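Local coordinates for protein manganese-dependent inorganic pyrophosphatase (Methanocaldococcus jannaschii, PDB 2EB0) that hydrolyses inorganic diphosphate to two phosphates, using two manganese ions per subunit, at residues K8-T12 against D13-S17; I19-A22 against Y23-C27. One frame throughout, in Å; residues are numbered along the deposited sequence.

Interactions 1 and 2 lie in series on one helix, 12-25, with centres about 14 Å apart, and differ as its two ends differ. Residues 8-17 are the loop after strand 2-5 and the first turn of the helix, about 6 Å from the centre of the chain and almost entirely buried; their chemistry is polar, with carboxylates that bind manganese and one that also caps the helix. Residues 19-27 hold its last turns and the exit from it, about 19 Å out and only partly buried, where aliphatic and aromatic side chains pack. Both sit on one beta-alpha-beta unit: interaction 1 supplies metal ligands, interaction 2 packs the helix's other end on the sheet.

Interaction 1: K8-T12 against D13-S17; sequences KNPDT and DSIAS. With MN (manganese (II) ion), chain F; MN (manganese (II) ion), chain E.
Asp11 and Ser14 meet through the capping bond that starts the helix: Ser14 N donates to Asp11 OD1 over 2.9 Å, nearly straight at 169° and almost in line with the C-O bond. The second oxygen of the same carboxylate, Asp11 OD2, binds a manganese ion at 2.3 Å, so one group caps the helix and holds a metal at once. Its CG sits between the backbone N and the carbonyl carbon (chi1 48°), which turns the carboxylate back over the first helical turn. Asp13 OD1 binds the other manganese at 2.1 Å, and Ser17 OG donates to Asp13 OD2 over 3.0 Å, from above the carboxylate plane; Asp13 is thereby gripped at both oxygens, OD1 also taking a bond from Thr109 N. His7 and Asp66 complete the protein ligands of the first ion, and Asp66, His88 and Asp147 those of the second. Ser14 OG is hydrogen-bonded to Asp66 OD1, an oxygen that itself binds the first ion.

Behind this shell the backbone fixes the turn. Ile15 N reaches Asp11 O at 3.1 Å, and Ala16 N reaches Thr12 O at 2.8 Å. Pro10 CB packs on Ile15 CD1 at 3.8 Å. Asn-Pro-Asp-Thr-Asp is consistent with the N-terminal metal-binding motif of family II pyrophosphatases in the DHH family. The turn follows strand 2-5; Ile15 faces helix 37-45, Ser17 helix 109-118, and Thr12, Asp13 and Ala16 helix 134-148.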
loop_
_atom_site.group_PDB
_atom_site.type_symbol
_atom_site.label_atom_id
_atom_site.label_comp_id
_atom_site.label_asym_id
_atom_site.label_seq_id
_atom_site.Cartn_x
_atom_site.Cartn_y
_atom_site.Cartn_z
ATOM N N LYS B 8 -0.494 -5.628 17.689
ATOM C CA LYS B 8 -0.275 -5.727 19.124
ATOM C C LYS B 8 -1.372 -4.912 19.814
ATOM O O LYS B 8 -1.890 -3.958 19.232
ATOM C CB LYS B 8 1.108 -5.186 19.468
ATOM C CG LYS B 8 2.231 -6.077 18.964
ATOM C CD LYS B 8 3.582 -5.446 19.218
ATOM C CE LYS B 8 4.717 -6.408 18.903
ATOM N NZ LYS B 8 6.052 -5.764 19.090
ATOM N N ASN B 9 -1.716 -5.287 21.046
ATOM C CA ASN B 9 -2.785 -4.621 21.792
ATOM C C ASN B 9 -4.022 -4.630 20.897
ATOM O O ASN B 9 -4.602 -3.587 20.595
ATOM C CB ASN B 9 -2.407 -3.179 22.151
ATOM C CG ASN B 9 -1.231 -3.107 23.112
ATOM O OD1 ASN B 9 -1.055 -3.982 23.962
ATOM N ND2 ASN B 9 -0.433 -2.054 22.994
ATOM N N PRO B 10 -4.442 -5.827 20.471
ATOM C CA PRO B 10 -5.597 -6.043 19.597
ATOM C C PRO B 10 -6.939 -5.469 20.042
ATOM O O PRO B 10 -7.311 -5.541 21.211
ATOM C CB PRO B 10 -5.649 -7.563 19.476
ATOM C CG PRO B 10 -5.170 -8.010 20.826
ATOM C CD PRO B 10 -3.974 -7.108 21.033
ATOM N N ASP B 11 -7.652 -4.873 19.097
ATOM C CA ASP B 11 -8.983 -4.363 19.385
ATOM C C ASP B 11 -9.909 -5.328 18.658
ATOM O O ASP B 11 -9.443 -6.277 18.015
ATOM C CB ASP B 11 -9.177 -2.946 18.856
ATOM C CG ASP B 11 -8.717 -2.794 17.432
ATOM O OD1 ASP B 11 -8.688 -3.802 16.693
ATOM O OD2 ASP B 11 -8.393 -1.651 17.048
ATOM N N THR B 12 -11.209 -5.088 18.753
ATOM C CA THR B 12 -12.182 -5.956 18.119
ATOM C C THR B 12 -12.008 -6.094 16.614
ATOM O O THR B 12 -12.197 -7.184 16.080
ATOM C CB THR B 12 -13.605 -5.476 18.419
ATOM O OG1 THR B 12 -13.842 -5.594 19.823
ATOM C CG2 THR B 12 -14.635 -6.311 17.653
ATOM N N ASP B 13 -11.658 -5.002 15.935
ATOM C CA ASP B 13 -11.475 -5.058 14.482
ATOM C C ASP B 13 -10.367 -6.056 14.163
ATOM O O ASP B 13 -10.541 -6.927 13.323
ATOM C CB ASP B 13 -11.101 -3.682 13.906
ATOM C CG ASP B 13 -11.172 -3.645 12.380
ATOM O OD1 ASP B 13 -10.520 -2.780 11.768
ATOM O OD2 ASP B 13 -11.884 -4.472 11.777
ATOM N N SER B 14 -9.234 -5.923 14.850
ATOM C CA SER B 14 -8.094 -6.812 14.660
ATOM C C SER B 14 -8.426 -8.289 14.886
ATOM O O SER B 14 -7.943 -9.155 14.158
ATOM C CB SER B 14 -6.955 -6.417 15.609
ATOM O OG SER B 14 -6.014 -5.574 14.966
ATOM N N ILE B 15 -9.235 -8.569 15.904
ATOM C CA ILE B 15 -9.611 -9.937 16.245
ATOM C C ILE B 15 -10.614 -10.507 15.254
ATOM O O ILE B 15 -10.376 -11.563 14.674
ATOM C CB ILE B 15 -10.184 -10.001 17.683
ATOM C CG1 ILE B 15 -9.088 -9.617 18.686
ATOM C CG2 ILE B 15 -10.736 -11.387 17.991
ATOM C CD1 ILE B 15 -7.905 -10.573 18.712
ATOM N N ALA B 16 -11.724 -9.800 15.059
ATOM C CA ALA B 16 -12.764 -10.223 14.127
ATOM C C ALA B 16 -12.226 -10.376 12.704
ATOM O O ALA B 16 -12.480 -11.380 12.043
ATOM C CB ALA B 16 -13.914 -9.219 14.142
ATOM N N SER B 17 -11.484 -9.380 12.227
ATOM C CA SER B 17 -10.929 -9.450 10.879
ATOM C C SER B 17 -9.969 -10.620 10.696
ATOM O O SER B 17 -9.877 -11.185 9.611
ATOM C CB SER B 17 -10.221 -8.144 10.526
ATOM O OG SER B 17 -11.156 -7.083 10.408
HETATM MN MN MN F . -7.200 -1.926 15.145
HETATM MN MN MN E . -9.311 -1.212 12.591
#

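Interaction 2: I19-A22 against Y23-C27; sequences IVLA and YFLDC
Val20 and Phe24, one helical turn apart, lie side by side and point the same way, with Val20 CG1 against Phe24 CE1 at 3.5 Å. The Phe24 ring is brought there by its first torsion: CG lies beside the backbone N and opposite the carbonyl carbon (chi1 -75°), a setting that swings the ring back along the helix toward Val20. Phe24 CD1 also approaches Val20 O, which lies oblique to this ring but near the plane of the Tyr23 ring, at its edge. On one face of the Phe24 ring stands Tyr23 CD2, 3.8 Å above the plane and over its centre.

Leu21 and Leu25 cross obliquely. Leu21 CG meets Leu25 CD2 at 3.5 Å, closer than usual for two carbons, and the methyls Leu21 CD1 and Leu25 CD1 also touch. Both leucines lean on Ile63 of strand 61-65.

Backbone bonds join the same residues: Leu25 N bonds to Leu21 O at 2.7 Å, and Phe24 N to Val20 O at 3.1 Å. At the end Asp26 takes positive phi and Cys27 N returns to Ala22 O at 3.0 Å, the six-to-one bond of a Schellman motif. Cys27 SG comes loosely beside Ala22 CB at 4.4 Å, and the chain passes on to strand 28-31.

Apolar contacts therefore bind one turn to the next, while the polar ends find partners in residues 130-131: Tyr23 OH bonds to Glu131 O, and Lys130 makes a cation-pi contact with Tyr23. The chemistry implies structural packing, with the helix end closed by backbone bonds and probably steadied by Lys130, which bonds to Tyr23 O and pairs with Asp26.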
loop_
_atom_site.group_PDB
_atom_site.type_symbol
_atom_site.label_atom_id
_atom_site.label_comp_id
_atom_site.label_asym_id
_atom_site.label_seq_id
_atom_site.Cartn_x
_atom_site.Cartn_y
_atom_site.Cartn_z
ATOM N N ILE B 19 -10.098 -13.541 12.406
ATOM C CA ILE B 19 -10.921 -14.742 12.433
ATOM C C ILE B 19 -11.682 -14.943 11.122
ATOM O O ILE B 19 -11.610 -16.007 10.510
ATOM C CB ILE B 19 -11.930 -14.681 13.627
ATOM C CG1 ILE B 19 -11.192 -14.956 14.934
ATOM C CG2 ILE B 19 -13.058 -15.678 13.434
ATOM C CD1 ILE B 19 -12.026 -14.715 16.159
ATOM N N VAL B 20 -12.396 -13.911 10.691
ATOM C CA VAL B 20 -13.196 -13.987 9.478
ATOM C C VAL B 20 -12.352 -14.195 8.217
ATOM O O VAL B 20 -12.686 -15.033 7.384
ATOM C CB VAL B 20 -14.087 -12.728 9.350
ATOM C CG1 VAL B 20 -14.990 -12.826 8.124
ATOM C CG2 VAL B 20 -14.932 -12.586 10.621
ATOM N N LEU B 21 -11.248 -13.468 8.084
ATOM C CA LEU B 21 -10.418 -13.640 6.900
ATOM C C LEU B 21 -9.787 -15.030 6.907
ATOM O O LEU B 21 -9.695 -15.681 5.867
ATOM C CB LEU B 21 -9.337 -12.558 6.823
ATOM C CG LEU B 21 -8.540 -12.505 5.512
ATOM C CD1 LEU B 21 -9.496 -12.407 4.330
ATOM C CD2 LEU B 21 -7.592 -11.304 5.526
ATOM N N ALA B 22 -9.367 -15.487 8.082
ATOM C CA ALA B 22 -8.772 -16.814 8.213
ATOM C C ALA B 22 -9.786 -17.860 7.764
ATOM O O ALA B 22 -9.435 -18.846 7.121
ATOM C CB ALA B 22 -8.370 -17.070 9.644
ATOM N N TYR B 23 -11.047 -17.638 8.114
ATOM C CA TYR B 23 -12.126 -18.545 7.731
ATOM C C TYR B 23 -12.244 -18.606 6.208
ATOM O O TYR B 23 -12.368 -19.681 5.633
ATOM C CB TYR B 23 -13.448 -18.056 8.331
ATOM C CG TYR B 23 -14.693 -18.630 7.694
ATOM C CD1 TYR B 23 -15.138 -19.913 8.006
ATOM C CD2 TYR B 23 -15.436 -17.879 6.789
ATOM C CE1 TYR B 23 -16.306 -20.439 7.431
ATOM C CE2 TYR B 23 -16.599 -18.388 6.205
ATOM C CZ TYR B 23 -17.027 -19.666 6.532
ATOM O OH TYR B 23 -18.174 -20.163 5.949
ATOM N N PHE B 24 -12.212 -17.443 5.562
ATOM C CA PHE B 24 -12.320 -17.364 4.106
ATOM C C PHE B 24 -11.067 -17.863 3.393
ATOM O O PHE B 24 -11.149 -18.470 2.332
ATOM C CB PHE B 24 -12.594 -15.918 3.672
ATOM C CG PHE B 24 -14.006 -15.463 3.914
ATOM C CD1 PHE B 24 -14.260 -14.336 4.677
ATOM C CD2 PHE B 24 -15.077 -16.146 3.355
ATOM C CE1 PHE B 24 -15.556 -13.895 4.880
ATOM C CE2 PHE B 24 -16.379 -15.709 3.556
ATOM C CZ PHE B 24 -16.616 -14.582 4.318
ATOM N N LEU B 25 -9.906 -17.598 3.976
ATOM C CA LEU B 25 -8.645 -18.009 3.375
ATOM C C LEU B 25 -8.228 -19.403 3.812
ATOM O O LEU B 25 -7.200 -19.911 3.377
ATOM C CB LEU B 25 -7.550 -17.000 3.726
ATOM C CG LEU B 25 -7.402 -15.763 2.836
ATOM C CD1 LEU B 25 -8.748 -15.239 2.392
ATOM C CD2 LEU B 25 -6.642 -14.703 3.607
ATOM N N ASP B 26 -9.034 -20.012 4.673
ATOM C CA ASP B 26 -8.772 -21.355 5.182
ATOM C C ASP B 26 -7.422 -21.543 5.857
ATOM O O ASP B 26 -6.750 -22.551 5.644
ATOM C CB ASP B 26 -8.930 -22.398 4.067
ATOM C CG ASP B 26 -10.380 -22.767 3.817
ATOM O OD1 ASP B 26 -11.046 -23.234 4.765
ATOM O OD2 ASP B 26 -10.854 -22.593 2.677
ATOM N N CYS B 27 -7.011 -20.574 6.662
ATOM C CA CYS B 27 -5.756 -20.707 7.381
ATOM C C CYS B 27 -6.022 -20.452 8.856
ATOM O O CYS B 27 -7.179 -20.419 9.274
ATOM C CB CYS B 27 -4.691 -19.756 6.824
ATOM S SG CYS B 27 -5.155 -18.033 6.747
#